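Local coordinates for De novo designed protein CA01 (Synthetic construct, PDB 5E6G) that has no known natural function, being a computationally designed single-chain protein of five helices, apparently made to explore how structurally distinct folds can be built, at residues Q32-I37 / L68-L73; K39-E44 / L128-A133; E46-R49 / E55-D58. All blocks are in the same frame, centred on the assembly; numbering follows the deposited sequence.

Contact 1 (Q32-I37 / L68-L73); sequences QALEKI and LEAYRL
L34 and Y71 meet where helix 24-50 and helix 54-75 run side by side, and their CA atoms, 6.4 Å apart, mark the closest backbone pairing of the two segments. The local axes approach to 9.6 Å with their N-to-C directions 150° apart, the nearly antiparallel course expected of two helices joined by a short turn. The closest part of L34 is one methyl, CD1, which lies 3.9 Å from Y71 N, over backbone. The same CD1 is 4.2 Å from A70 CB, so one leucine branch covers both the alanine methyl and the start of the tyrosine side chain. A70 presents only a CB here, consistent with the close approach of the methyl, while CB of L34 lies at the edge of the Y71 ring, near its plane.

Y71 carries CG anti to its own backbone N (chi1 173°), a torsion that sends the ring along the interface toward E35. There the aliphatic CG of E35 comes to 3.8 Å from Y71 CE2, obliquely to the ring, and the carboxylate further out is turned 65° from the ring plane. It is therefore the methylene part of the glutamate, not its charge, that touches the tyrosine.

Helix 121-130 covers another part of L34 through V129, and R31 on helix 24-50 touches Y71. On segment 32-37 itself, K36 NZ donates to A33 O at 3.0 Å; I37 N reaches that oxygen from the opposite face of the carbonyl plane. What crosses the interface is carbon against carbon or backbone, the L34 methyl on A70 and Y71 and the E35 methylene on the ring, with no hydrogen bond between the segments, which implies that the pairing relies on shape and hydrophobic burial.

Contact 2 (K39-E44 / L128-A133); sequences KQLENE and LVFYPA
L41 spans the gap to V129 and F130 alone, although the nearest CA atoms of the two segments, those of L41 and F130, remain 9.9 Å apart. From its CB, which is directed at segment 128-133, the chain turns to a CG anti to the carbonyl carbon (chi1 -73°). CG already lies 4.4 Å from F130 CZ, and there the side chain forks. CD1 takes the branch toward V129 and meets its CG1 tip to tip at 4.1 Å. CD2 lies 4.0 Å from both CE1 and CZ of F130, oblique to the ring; the leucine and the phenylalanine run alongside in opposing senses, not end to end.

The fork thus joins the first helix of this all-helical bundle to the last helix, 121-130, in the buried interior. Helix 54-75 completes the surroundings, with Y60 on L41 and A63 on V129.

F130 starts out beside the contact rather than facing it, and only its ring end comes near the leucine; I37, one turn earlier on helix 24-50, packs on it as well. Next to L41, the amide of Q40 accepts a hydrogen bond at OE1 from R126 NH1, a polar tie between the same two helices.

Contact 3 (E46-R49 / E55-D58); sequences EIAR and ERED
E57 OE2 is gripped by R61 NE in a salt bridge one turn along its own helix, and from across the hairpin R49 CD comes to 3.4 Å from the same oxygen. The other carboxylate oxygen, E57 OE1, lies against the root of that arginine: R49 CB is 3.1 Å away, close for carbon and oxygen, and R49 CG follows at 3.2 Å. The carboxylate lies against the arginine's CB, CG and CD, the two side chains set at a slant to each other. The charged ends miss each other. R49 bends at its third torsion (chi3 64°), carrying the guanidinium away from segment 55-58, so that R49 NH1 stays 4.6 Å from E57 OE2 and the two flat groups are turned 73° apart. This is proximity of opposite charges, not a salt bridge.

E57 gets there by an extended chain, with CG anti to the backbone N (chi1 -176°). Closer to the backbones, A48 brings its methyl against the facing helix: CB is 3.7 Å from E57 N, and 4.2 Å from R56 CB. The CA atoms of A48 and E57 are only 5.1 Å apart, a spacing that a small residue such as alanine permits. R56 contributes just its base, since its guanidinium turns to D53 in the linker, where NE forms a salt bridge.

These are the facing turns of a helical hairpin, where helix 24-50 ends and helix 54-75 begins. A leucine in place of E57 would probably leave R61 without its carboxylate mate and remove the oxygens that lie against the stem of R49. A buried carboxylate paired with R61 and flanked by R49 is likely to remain ionised, and the contact combines tight alanine packing with charge compensation supplied mainly from within one helix.

Helix 24-50 supplies the first segment of all three contacts, in the order contact 1, contact 2, contact 3 from the N terminus. After the turn, segment 55-58 closes the smallest loop, contact 3, only six residues further on; helix 54-75 then runs back and closes contact 1 at 68-73. Contact 3 is therefore nested within contact 1, and the two tie one hairpin together at places whose centres are about 20 Å apart. The chain next passes through helices 80-93 and 97-115 before helix 121-130 closes contact 2, which crosses contact 1 and encloses contact 3. Contacts 1 and 2 also touch directly, L34 CD2 lying 3.9 Å from V129 CG2.

Contact 1 (Q32-I37 / L68-L73)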
ATOM      1  N   GLN A  32      -4.477   2.996  10.447  1.00 25.26           N
ATOM      2  CA  GLN A  32      -4.988   1.862  11.207  1.00 35.19           C
ATOM      3  C   GLN A  32      -5.265   0.676  10.290  1.00 33.20           C
ATOM      4  O   GLN A  32      -4.974  -0.468  10.634  1.00 33.91           O
ATOM      5  CB  GLN A  32      -6.256   2.258  11.962  1.00 41.02           C
ATOM      6  CG  GLN A  32      -5.996   3.151  13.162  1.00 45.87           C
ATOM      7  CD  GLN A  32      -7.261   3.786  13.705  1.00 61.93           C
ATOM      8  OE1 GLN A  32      -8.342   3.628  13.138  1.00 66.91           O
ATOM      9  NE2 GLN A  32      -7.130   4.512  14.810  1.00 62.26           N
ATOM     10  N   ALA A  33      -5.830   0.959   9.119  1.00 37.26           N
ATOM     11  CA  ALA A  33      -6.076  -0.075   8.122  1.00 32.26           C
ATOM     12  C   ALA A  33      -4.759  -0.688   7.660  1.00 33.08           C
ATOM     13  O   ALA A  33      -4.667  -1.893   7.455  1.00 35.83           O
ATOM     14  CB  ALA A  33      -6.840   0.496   6.941  1.00 30.69           C
ATOM     15  N   LEU A  34      -3.740   0.148   7.504  1.00 32.60           N
ATOM     16  CA  LEU A  34      -2.433  -0.322   7.059  1.00 34.71           C
ATOM     17  C   LEU A  34      -1.760  -1.199   8.113  1.00 34.12           C
ATOM     18  O   LEU A  34      -0.980  -2.091   7.777  1.00 38.14           O
ATOM     19  CB  LEU A  34      -1.534   0.864   6.710  1.00 26.83           C
ATOM     20  CG  LEU A  34      -1.873   1.580   5.399  1.00 24.99           C
ATOM     21  CD1 LEU A  34      -1.241   2.962   5.369  1.00 22.87           C
ATOM     22  CD2 LEU A  34      -1.423   0.755   4.199  1.00 20.66           C
ATOM     23  N   GLU A  35      -2.059  -0.945   9.384  1.00 36.63           N
ATOM     24  CA  GLU A  35      -1.484  -1.735  10.471  1.00 34.39           C
ATOM     25  C   GLU A  35      -1.901  -3.198  10.378  1.00 35.51           C
ATOM     26  O   GLU A  35      -1.061  -4.094  10.458  1.00 36.68           O
ATOM     27  CB  GLU A  35      -1.897  -1.170  11.833  1.00 40.49           C
ATOM     28  CG  GLU A  35      -0.916  -0.167  12.413  1.00 53.70           C
ATOM     29  CD  GLU A  35      -1.211   0.159  13.864  1.00 71.99           C
ATOM     30  OE1 GLU A  35      -0.737  -0.584  14.750  1.00 81.17           O
ATOM     31  OE2 GLU A  35      -1.919   1.157  14.120  1.00 55.21           O
ATOM     32  N   LYS A  36      -3.199  -3.437  10.212  1.00 30.14           N
ATOM     33  CA  LYS A  36      -3.710  -4.801  10.136  1.00 48.86           C
ATOM     34  C   LYS A  36      -3.299  -5.449   8.815  1.00 40.83           C
ATOM     35  O   LYS A  36      -3.014  -6.643   8.768  1.00 49.68           O
ATOM     36  CB  LYS A  36      -5.236  -4.818  10.302  1.00 43.01           C
ATOM     37  CG  LYS A  36      -6.024  -4.458   9.055  1.00 61.42           C
ATOM     38  CD  LYS A  36      -7.306  -3.717   9.400  1.00 65.57           C
ATOM     39  CE  LYS A  36      -8.172  -3.491   8.169  1.00 68.89           C
ATOM     40  NZ  LYS A  36      -7.371  -3.167   6.953  1.00 36.61           N
ATOM     41  N   ILE A  37      -3.255  -4.649   7.751  1.00 47.71           N
ATOM     42  CA  ILE A  37      -2.833  -5.124   6.436  1.00 27.97           C
ATOM     43  C   ILE A  37      -1.412  -5.677   6.487  1.00 34.30           C
ATOM     44  O   ILE A  37      -1.130  -6.739   5.930  1.00 25.95           O
ATOM     45  CB  ILE A  37      -2.912  -3.994   5.380  1.00 34.30           C
ATOM     46  CG1 ILE A  37      -4.367  -3.741   4.987  1.00 37.09           C
ATOM     47  CG2 ILE A  37      -2.108  -4.350   4.128  1.00 24.00           C
ATOM     48  CD1 ILE A  37      -4.584  -2.475   4.169  1.00 32.22           C
ATOM     49  N   LEU A  68       4.156  -0.323   4.366  1.00 24.44           N
ATOM     50  CA  LEU A  68       5.010   0.144   5.448  1.00 26.80           C
ATOM     51  C   LEU A  68       5.420   1.595   5.216  1.00 26.49           C
ATOM     52  O   LEU A  68       5.273   2.436   6.098  1.00 20.81           O
ATOM     53  CB  LEU A  68       6.247  -0.749   5.571  1.00 29.89           C
ATOM     54  CG  LEU A  68       7.240  -0.416   6.685  1.00 27.34           C
ATOM     55  CD1 LEU A  68       6.582  -0.492   8.053  1.00 27.30           C
ATOM     56  CD2 LEU A  68       8.431  -1.357   6.614  1.00 37.57           C
ATOM     57  N   GLU A  69       5.928   1.880   4.022  1.00 21.65           N
ATOM     58  CA  GLU A  69       6.336   3.233   3.673  1.00 25.36           C
ATOM     59  C   GLU A  69       5.142   4.186   3.673  1.00 30.31           C
ATOM     60  O   GLU A  69       5.245   5.319   4.142  1.00 18.69           O
ATOM     61  CB  GLU A  69       7.022   3.247   2.306  1.00 26.14           C
ATOM     62  CG  GLU A  69       7.484   4.623   1.844  1.00 29.10           C
ATOM     63  CD  GLU A  69       8.575   5.212   2.723  1.00 39.33           C
ATOM     64  OE1 GLU A  69       9.072   4.508   3.631  1.00 27.87           O
ATOM     65  OE2 GLU A  69       8.939   6.385   2.500  1.00 32.10           O
ATOM     66  N   ALA A  70       4.014   3.723   3.144  1.00 22.28           N
ATOM     67  CA  ALA A  70       2.796   4.523   3.138  1.00 21.46           C
ATOM     68  C   ALA A  70       2.404   4.878   4.564  1.00 23.51           C
ATOM     69  O   ALA A  70       2.012   6.009   4.855  1.00 18.73           O
ATOM     70  CB  ALA A  70       1.671   3.775   2.448  1.00 26.57           C
ATOM     71  N   TYR A  71       2.524   3.899   5.452  1.00 22.70           N
ATOM     72  CA  TYR A  71       2.193   4.089   6.855  1.00 21.05           C
ATOM     73  C   TYR A  71       3.054   5.172   7.512  1.00 26.42           C
ATOM     74  O   TYR A  71       2.524   6.076   8.162  1.00 21.27           O
ATOM     75  CB  TYR A  71       2.347   2.768   7.613  1.00 28.41           C
ATOM     76  CG  TYR A  71       2.194   2.909   9.109  1.00 26.01           C
ATOM     77  CD1 TYR A  71       3.296   3.172   9.913  1.00 24.23           C
ATOM     78  CD2 TYR A  71       0.955   2.783   9.716  1.00 26.41           C
ATOM     79  CE1 TYR A  71       3.173   3.306  11.280  1.00 39.95           C
ATOM     80  CE2 TYR A  71       0.816   2.915  11.091  1.00 35.96           C
ATOM     81  CZ  TYR A  71       1.928   3.177  11.869  1.00 38.60           C
ATOM     82  OH  TYR A  71       1.789   3.309  13.238  1.00 61.12           O
ATOM     83  N   ARG A  72       4.373   5.079   7.351  1.00 23.55           N
ATOM     84  CA  ARG A  72       5.278   5.992   8.045  1.00 32.94           C
ATOM     85  C   ARG A  72       5.141   7.417   7.513  1.00 24.93           C
ATOM     86  O   ARG A  72       5.317   8.383   8.259  1.00 26.32           O
ATOM     87  CB  ARG A  72       6.735   5.514   7.933  1.00 26.82           C
ATOM     88  CG  ARG A  72       7.406   5.670   6.566  1.00 41.81           C
ATOM     89  CD  ARG A  72       8.840   6.196   6.687  1.00 33.31           C
ATOM     90  NE  ARG A  72       8.933   7.629   6.392  1.00 39.86           N
ATOM     91  CZ  ARG A  72       9.573   8.528   7.139  1.00 59.22           C
ATOM     92  NH1 ARG A  72      10.200   8.171   8.255  1.00 51.59           N
ATOM     93  NH2 ARG A  72       9.589   9.799   6.765  1.00 76.11           N
ATOM     94  N   LEU A  73       4.817   7.545   6.231  1.00 21.93           N
ATOM     95  CA  LEU A  73       4.626   8.855   5.620  1.00 23.59           C
ATOM     96  C   LEU A  73       3.428   9.561   6.242  1.00 21.94           C
ATOM     97  O   LEU A  73       3.499  10.744   6.575  1.00 20.67           O
ATOM     98  CB  LEU A  73       4.442   8.724   4.108  1.00 18.38           C
ATOM     99  CG  LEU A  73       5.718   8.436   3.316  1.00 16.88           C
ATOM    100  CD1 LEU A  73       5.383   7.981   1.906  1.00 14.02           C
ATOM    101  CD2 LEU A  73       6.624   9.665   3.284  1.00 23.85           C
TER

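Contact 2 (K39-E44 / L128-A133)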
ATOM      1  N   LYS A  39       0.010  -6.868   9.017  1.00 30.12           N
ATOM      2  CA  LYS A  39      -0.064  -8.090   9.809  1.00 45.72           C
ATOM      3  C   LYS A  39      -0.556  -9.239   8.938  1.00 27.63           C
ATOM      4  O   LYS A  39      -0.027 -10.348   8.995  1.00 32.14           O
ATOM      5  CB  LYS A  39      -0.991  -7.892  11.009  1.00 43.62           C
ATOM      6  CG  LYS A  39      -0.498  -8.532  12.298  1.00 59.07           C
ATOM      7  CD  LYS A  39      -1.254  -7.995  13.504  1.00 76.04           C
ATOM      8  CE  LYS A  39      -0.765  -6.610  13.910  1.00 65.66           C
ATOM      9  NZ  LYS A  39       0.607  -6.648  14.489  1.00 65.93           N
ATOM     10  N   GLN A  40      -1.570  -8.958   8.126  1.00 41.46           N
ATOM     11  CA  GLN A  40      -2.095  -9.933   7.179  1.00 36.43           C
ATOM     12  C   GLN A  40      -1.027 -10.340   6.168  1.00 36.94           C
ATOM     13  O   GLN A  40      -0.879 -11.518   5.852  1.00 36.01           O
ATOM     14  CB  GLN A  40      -3.318  -9.368   6.454  1.00 37.38           C
ATOM     15  CG  GLN A  40      -4.531  -9.183   7.352  1.00 41.36           C
ATOM     16  CD  GLN A  40      -5.670  -8.456   6.663  1.00 54.17           C
ATOM     17  OE1 GLN A  40      -5.455  -7.674   5.735  1.00 46.81           O
ATOM     18  NE2 GLN A  40      -6.893  -8.715   7.113  1.00 67.31           N
ATOM     19  N   LEU A  41      -0.282  -9.359   5.669  1.00 26.60           N
ATOM     20  CA  LEU A  41       0.761  -9.616   4.682  1.00 37.16           C
ATOM     21  C   LEU A  41       1.874 -10.491   5.258  1.00 36.80           C
ATOM     22  O   LEU A  41       2.458 -11.306   4.543  1.00 31.73           O
ATOM     23  CB  LEU A  41       1.344  -8.297   4.164  1.00 28.85           C
ATOM     24  CG  LEU A  41       0.439  -7.491   3.227  1.00 30.26           C
ATOM     25  CD1 LEU A  41       0.966  -6.075   3.049  1.00 23.77           C
ATOM     26  CD2 LEU A  41       0.310  -8.181   1.878  1.00 36.16           C
ATOM     27  N   GLU A  42       2.165 -10.319   6.546  1.00 37.96           N
ATOM     28  CA  GLU A  42       3.159 -11.153   7.218  1.00 34.73           C
ATOM     29  C   GLU A  42       2.770 -12.623   7.132  1.00 36.52           C
ATOM     30  O   GLU A  42       3.608 -13.483   6.862  1.00 35.66           O
ATOM     31  CB  GLU A  42       3.316 -10.746   8.686  1.00 44.63           C
ATOM     32  CG  GLU A  42       4.268  -9.586   8.923  1.00 52.33           C
ATOM     33  CD  GLU A  42       4.613  -9.408  10.392  1.00 65.99           C
ATOM     34  OE1 GLU A  42       5.084 -10.382  11.018  1.00 47.52           O
ATOM     35  OE2 GLU A  42       4.407  -8.294  10.920  1.00 79.14           O
ATOM     36  N   ASN A  43       1.492 -12.903   7.362  1.00 29.00           N
ATOM     37  CA  ASN A  43       0.987 -14.268   7.302  1.00 37.93           C
ATOM     38  C   ASN A  43       1.054 -14.814   5.878  1.00 39.00           C
ATOM     39  O   ASN A  43       1.522 -15.930   5.658  1.00 42.17           O
ATOM     40  CB  ASN A  43      -0.448 -14.331   7.823  1.00 34.94           C
ATOM     41  CG  ASN A  43      -0.857 -15.734   8.242  1.00 64.18           C
ATOM     42  OD1 ASN A  43      -0.081 -16.461   8.861  1.00 68.27           O
ATOM     43  ND2 ASN A  43      -2.078 -16.121   7.898  1.00 61.50           N
ATOM     44  N   GLU A  44       0.591 -14.019   4.917  1.00 35.69           N
ATOM     45  CA  GLU A  44       0.611 -14.417   3.512  1.00 32.15           C
ATOM     46  C   GLU A  44       2.032 -14.732   3.055  1.00 32.09           C
ATOM     47  O   GLU A  44       2.244 -15.602   2.212  1.00 35.17           O
ATOM     48  CB  GLU A  44       0.013 -13.319   2.629  1.00 29.70           C
ATOM     49  CG  GLU A  44      -1.444 -12.991   2.924  1.00 29.65           C
ATOM     50  CD  GLU A  44      -2.392 -14.135   2.602  1.00 41.68           C
ATOM     51  OE1 GLU A  44      -1.983 -15.077   1.891  1.00 31.25           O
ATOM     52  OE2 GLU A  44      -3.551 -14.090   3.066  1.00 40.52           O
ATOM     53  N   LEU A 128      -5.090   0.206  -2.462  1.00 25.09           N
ATOM     54  CA  LEU A 128      -3.812   0.844  -2.756  1.00 24.65           C
ATOM     55  C   LEU A 128      -2.682  -0.181  -2.730  1.00 18.22           C
ATOM     56  O   LEU A 128      -1.824  -0.200  -3.611  1.00 20.79           O
ATOM     57  CB  LEU A 128      -3.534   1.969  -1.754  1.00 20.05           C
ATOM     58  CG  LEU A 128      -2.214   2.728  -1.909  1.00 16.93           C
ATOM     59  CD1 LEU A 128      -2.221   3.568  -3.177  1.00 23.16           C
ATOM     60  CD2 LEU A 128      -1.950   3.594  -0.686  1.00 28.06           C
ATOM     61  N   VAL A 129      -2.702  -1.045  -1.722  1.00 23.20           N
ATOM     62  CA  VAL A 129      -1.631  -2.011  -1.517  1.00 18.78           C
ATOM     63  C   VAL A 129      -1.798  -3.253  -2.395  1.00 26.09           C
ATOM     64  O   VAL A 129      -0.822  -3.760  -2.952  1.00 18.54           O
ATOM     65  CB  VAL A 129      -1.560  -2.438  -0.028  1.00 26.27           C
ATOM     66  CG1 VAL A 129      -0.545  -3.559   0.180  1.00 25.61           C
ATOM     67  CG2 VAL A 129      -1.208  -1.246   0.841  1.00 32.39           C
ATOM     68  N   PHE A 130      -3.030  -3.736  -2.526  1.00 25.35           N
ATOM     69  CA  PHE A 130      -3.270  -5.044  -3.138  1.00 18.50           C
ATOM     70  C   PHE A 130      -3.485  -5.007  -4.649  1.00 23.76           C
ATOM     71  O   PHE A 130      -3.179  -5.982  -5.335  1.00 24.19           O
ATOM     72  CB  PHE A 130      -4.473  -5.717  -2.473  1.00 22.21           C
ATOM     73  CG  PHE A 130      -4.163  -6.303  -1.124  1.00 22.50           C
ATOM     74  CD1 PHE A 130      -3.572  -7.550  -1.021  1.00 33.46           C
ATOM     75  CD2 PHE A 130      -4.458  -5.609   0.037  1.00 20.03           C
ATOM     76  CE1 PHE A 130      -3.282  -8.094   0.214  1.00 39.48           C
ATOM     77  CE2 PHE A 130      -4.172  -6.148   1.275  1.00 26.25           C
ATOM     78  CZ  PHE A 130      -3.583  -7.392   1.364  1.00 34.03           C
ATOM     79  N   TYR A 131      -4.007  -3.902  -5.175  1.00 23.36           N
ATOM     80  CA  TYR A 131      -4.256  -3.807  -6.615  1.00 18.33           C
ATOM     81  C   TYR A 131      -2.959  -3.922  -7.420  1.00 25.48           C
ATOM     82  O   TYR A 131      -2.921  -4.633  -8.426  1.00 22.46           O
ATOM     83  CB  TYR A 131      -4.982  -2.499  -6.964  1.00 24.44           C
ATOM     84  CG  TYR A 131      -5.252  -2.338  -8.443  1.00 20.57           C
ATOM     85  CD1 TYR A 131      -6.444  -2.781  -9.001  1.00 29.77           C
ATOM     86  CD2 TYR A 131      -4.314  -1.753  -9.283  1.00 23.55           C
ATOM     87  CE1 TYR A 131      -6.696  -2.642 -10.351  1.00 29.13           C
ATOM     88  CE2 TYR A 131      -4.555  -1.610 -10.635  1.00 33.91           C
ATOM     89  CZ  TYR A 131      -5.747  -2.056 -11.164  1.00 39.78           C
ATOM     90  OH  TYR A 131      -5.991  -1.914 -12.511  1.00 43.23           O
ATOM     91  N   PRO A 132      -1.889  -3.233  -6.984  1.00 32.95           N
ATOM     92  CA  PRO A 132      -0.623  -3.380  -7.712  1.00 26.21           C
ATOM     93  C   PRO A 132       0.079  -4.702  -7.396  1.00 18.24           C
ATOM     94  O   PRO A 132       1.021  -5.073  -8.094  1.00 27.75           O
ATOM     95  CB  PRO A 132       0.213  -2.186  -7.219  1.00 24.83           C
ATOM     96  CG  PRO A 132      -0.735  -1.308  -6.450  1.00 30.41           C
ATOM     97  CD  PRO A 132      -1.775  -2.226  -5.918  1.00 20.90           C
ATOM     98  N   ALA A 133      -0.383  -5.401  -6.361  1.00 26.99           N
ATOM     99  CA  ALA A 133       0.222  -6.670  -5.958  1.00 27.75           C
ATOM    100  C   ALA A 133      -0.234  -7.821  -6.850  1.00 32.79           C
ATOM    101  O   ALA A 133       0.265  -8.940  -6.740  1.00 35.57           O
ATOM    102  CB  ALA A 133      -0.114  -6.974  -4.505  1.00 20.17           C
TER

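Contact 3 (E46-R49 / E55-D58)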
ATOM      1  N   GLU A  46       4.425 -15.839   5.152  1.00 36.34           N
ATOM      2  CA  GLU A  46       4.735 -17.098   5.823  1.00 43.54           C
ATOM      3  C   GLU A  46       4.161 -18.279   5.048  1.00 38.57           C
ATOM      4  O   GLU A  46       4.873 -19.236   4.744  1.00 43.10           O
ATOM      5  CB  GLU A  46       4.187 -17.097   7.254  1.00 54.82           C
ATOM      6  CG  GLU A  46       4.980 -16.241   8.228  1.00 73.69           C
ATOM      7  CD  GLU A  46       4.294 -16.109   9.576  1.00 81.27           C
ATOM      8  OE1 GLU A  46       4.627 -15.164  10.324  1.00 74.83           O
ATOM      9  OE2 GLU A  46       3.422 -16.948   9.888  1.00 74.99           O
ATOM     10  N   ILE A  47       2.871 -18.198   4.732  1.00 37.12           N
ATOM     11  CA  ILE A  47       2.180 -19.255   4.000  1.00 43.89           C
ATOM     12  C   ILE A  47       2.840 -19.511   2.649  1.00 55.26           C
ATOM     13  O   ILE A  47       3.069 -20.660   2.269  1.00 44.62           O
ATOM     14  CB  ILE A  47       0.690 -18.901   3.782  1.00 44.95           C
ATOM     15  CG1 ILE A  47      -0.028 -18.801   5.129  1.00 36.38           C
ATOM     16  CG2 ILE A  47       0.008 -19.948   2.894  1.00 30.95           C
ATOM     17  CD1 ILE A  47      -1.477 -18.342   5.039  1.00 40.02           C
ATOM     18  N   ALA A  48       3.141 -18.437   1.925  1.00 40.61           N
ATOM     19  CA  ALA A  48       3.744 -18.549   0.604  1.00 52.15           C
ATOM     20  C   ALA A  48       5.127 -19.189   0.687  1.00 51.09           C
ATOM     21  O   ALA A  48       5.499 -20.001  -0.160  1.00 39.42           O
ATOM     22  CB  ALA A  48       3.834 -17.180  -0.052  1.00 32.19           C
ATOM     23  N   ARG A  49       5.879 -18.819   1.719  1.00 46.98           N
ATOM     24  CA  ARG A  49       7.243 -19.308   1.894  1.00 44.11           C
ATOM     25  C   ARG A  49       7.253 -20.779   2.300  1.00 61.96           C
ATOM     26  O   ARG A  49       8.080 -21.558   1.821  1.00 44.05           O
ATOM     27  CB  ARG A  49       7.976 -18.466   2.941  1.00 48.19           C
ATOM     28  CG  ARG A  49       9.474 -18.729   3.025  1.00 59.99           C
ATOM     29  CD  ARG A  49      10.127 -17.876   4.104  1.00 56.01           C
ATOM     30  NE  ARG A  49       9.630 -18.216   5.439  1.00 80.81           N
ATOM     31  CZ  ARG A  49       9.351 -17.334   6.399  1.00 75.58           C
ATOM     32  NH1 ARG A  49       9.523 -16.032   6.196  1.00 59.23           N
ATOM     33  NH2 ARG A  49       8.906 -17.759   7.577  1.00 66.35           N
ATOM     34  N   GLU A  55       7.334 -16.791  -6.108  1.00 33.54           N
ATOM     35  CA  GLU A  55       6.724 -15.716  -6.884  1.00 43.27           C
ATOM     36  C   GLU A  55       5.665 -15.000  -6.055  1.00 42.80           C
ATOM     37  O   GLU A  55       5.597 -13.771  -6.031  1.00 35.51           O
ATOM     38  CB  GLU A  55       6.117 -16.276  -8.174  1.00 37.27           C
ATOM     39  CG  GLU A  55       5.549 -15.221  -9.121  1.00 47.83           C
ATOM     40  CD  GLU A  55       4.065 -14.932  -8.914  1.00 55.05           C
ATOM     41  OE1 GLU A  55       3.403 -15.622  -8.107  1.00 39.03           O
ATOM     42  OE2 GLU A  55       3.559 -14.001  -9.575  1.00 65.79           O
ATOM     43  N   ARG A  56       4.852 -15.786  -5.359  1.00 34.35           N
ATOM     44  CA  ARG A  56       3.809 -15.258  -4.494  1.00 31.88           C
ATOM     45  C   ARG A  56       4.407 -14.548  -3.283  1.00 32.71           C
ATOM     46  O   ARG A  56       3.935 -13.482  -2.883  1.00 29.19           O
ATOM     47  CB  ARG A  56       2.892 -16.393  -4.043  1.00 35.85           C
ATOM     48  CG  ARG A  56       1.585 -15.958  -3.406  1.00 27.70           C
ATOM     49  CD  ARG A  56       0.601 -17.116  -3.392  1.00 42.15           C
ATOM     50  NE  ARG A  56       0.323 -17.595  -4.745  1.00 32.40           N
ATOM     51  CZ  ARG A  56      -0.544 -17.033  -5.583  1.00 36.67           C
ATOM     52  NH1 ARG A  56      -1.239 -15.963  -5.221  1.00 33.34           N
ATOM     53  NH2 ARG A  56      -0.718 -17.548  -6.793  1.00 41.85           N
ATOM     54  N   GLU A  57       5.443 -15.146  -2.702  1.00 34.46           N
ATOM     55  CA  GLU A  57       6.095 -14.576  -1.527  1.00 44.15           C
ATOM     56  C   GLU A  57       6.680 -13.201  -1.836  1.00 28.84           C
ATOM     57  O   GLU A  57       6.452 -12.247  -1.096  1.00 25.09           O
ATOM     58  CB  GLU A  57       7.198 -15.509  -1.014  1.00 34.56           C
ATOM     59  CG  GLU A  57       7.849 -15.032   0.269  1.00 48.41           C
ATOM     60  CD  GLU A  57       8.943 -15.967   0.775  1.00 45.06           C
ATOM     61  OE1 GLU A  57       8.970 -17.135   0.335  1.00 44.21           O
ATOM     62  OE2 GLU A  57       9.760 -15.532   1.625  1.00 50.61           O
ATOM     63  N   ASP A  58       7.426 -13.110  -2.932  1.00 28.62           N
ATOM     64  CA  ASP A  58       8.046 -11.855  -3.341  1.00 37.06           C
ATOM     65  C   ASP A  58       7.008 -10.755  -3.530  1.00 44.72           C
ATOM     66  O   ASP A  58       7.191  -9.632  -3.059  1.00 26.76           O
ATOM     67  CB  ASP A  58       8.839 -12.047  -4.636  1.00 34.44           C
ATOM     68  CG  ASP A  58      10.037 -12.959  -4.457  1.00 36.05           C
ATOM     69  OD1 ASP A  58      10.427 -13.217  -3.299  1.00 38.98           O
ATOM     70  OD2 ASP A  58      10.594 -13.412  -5.478  1.00 44.67           O
TER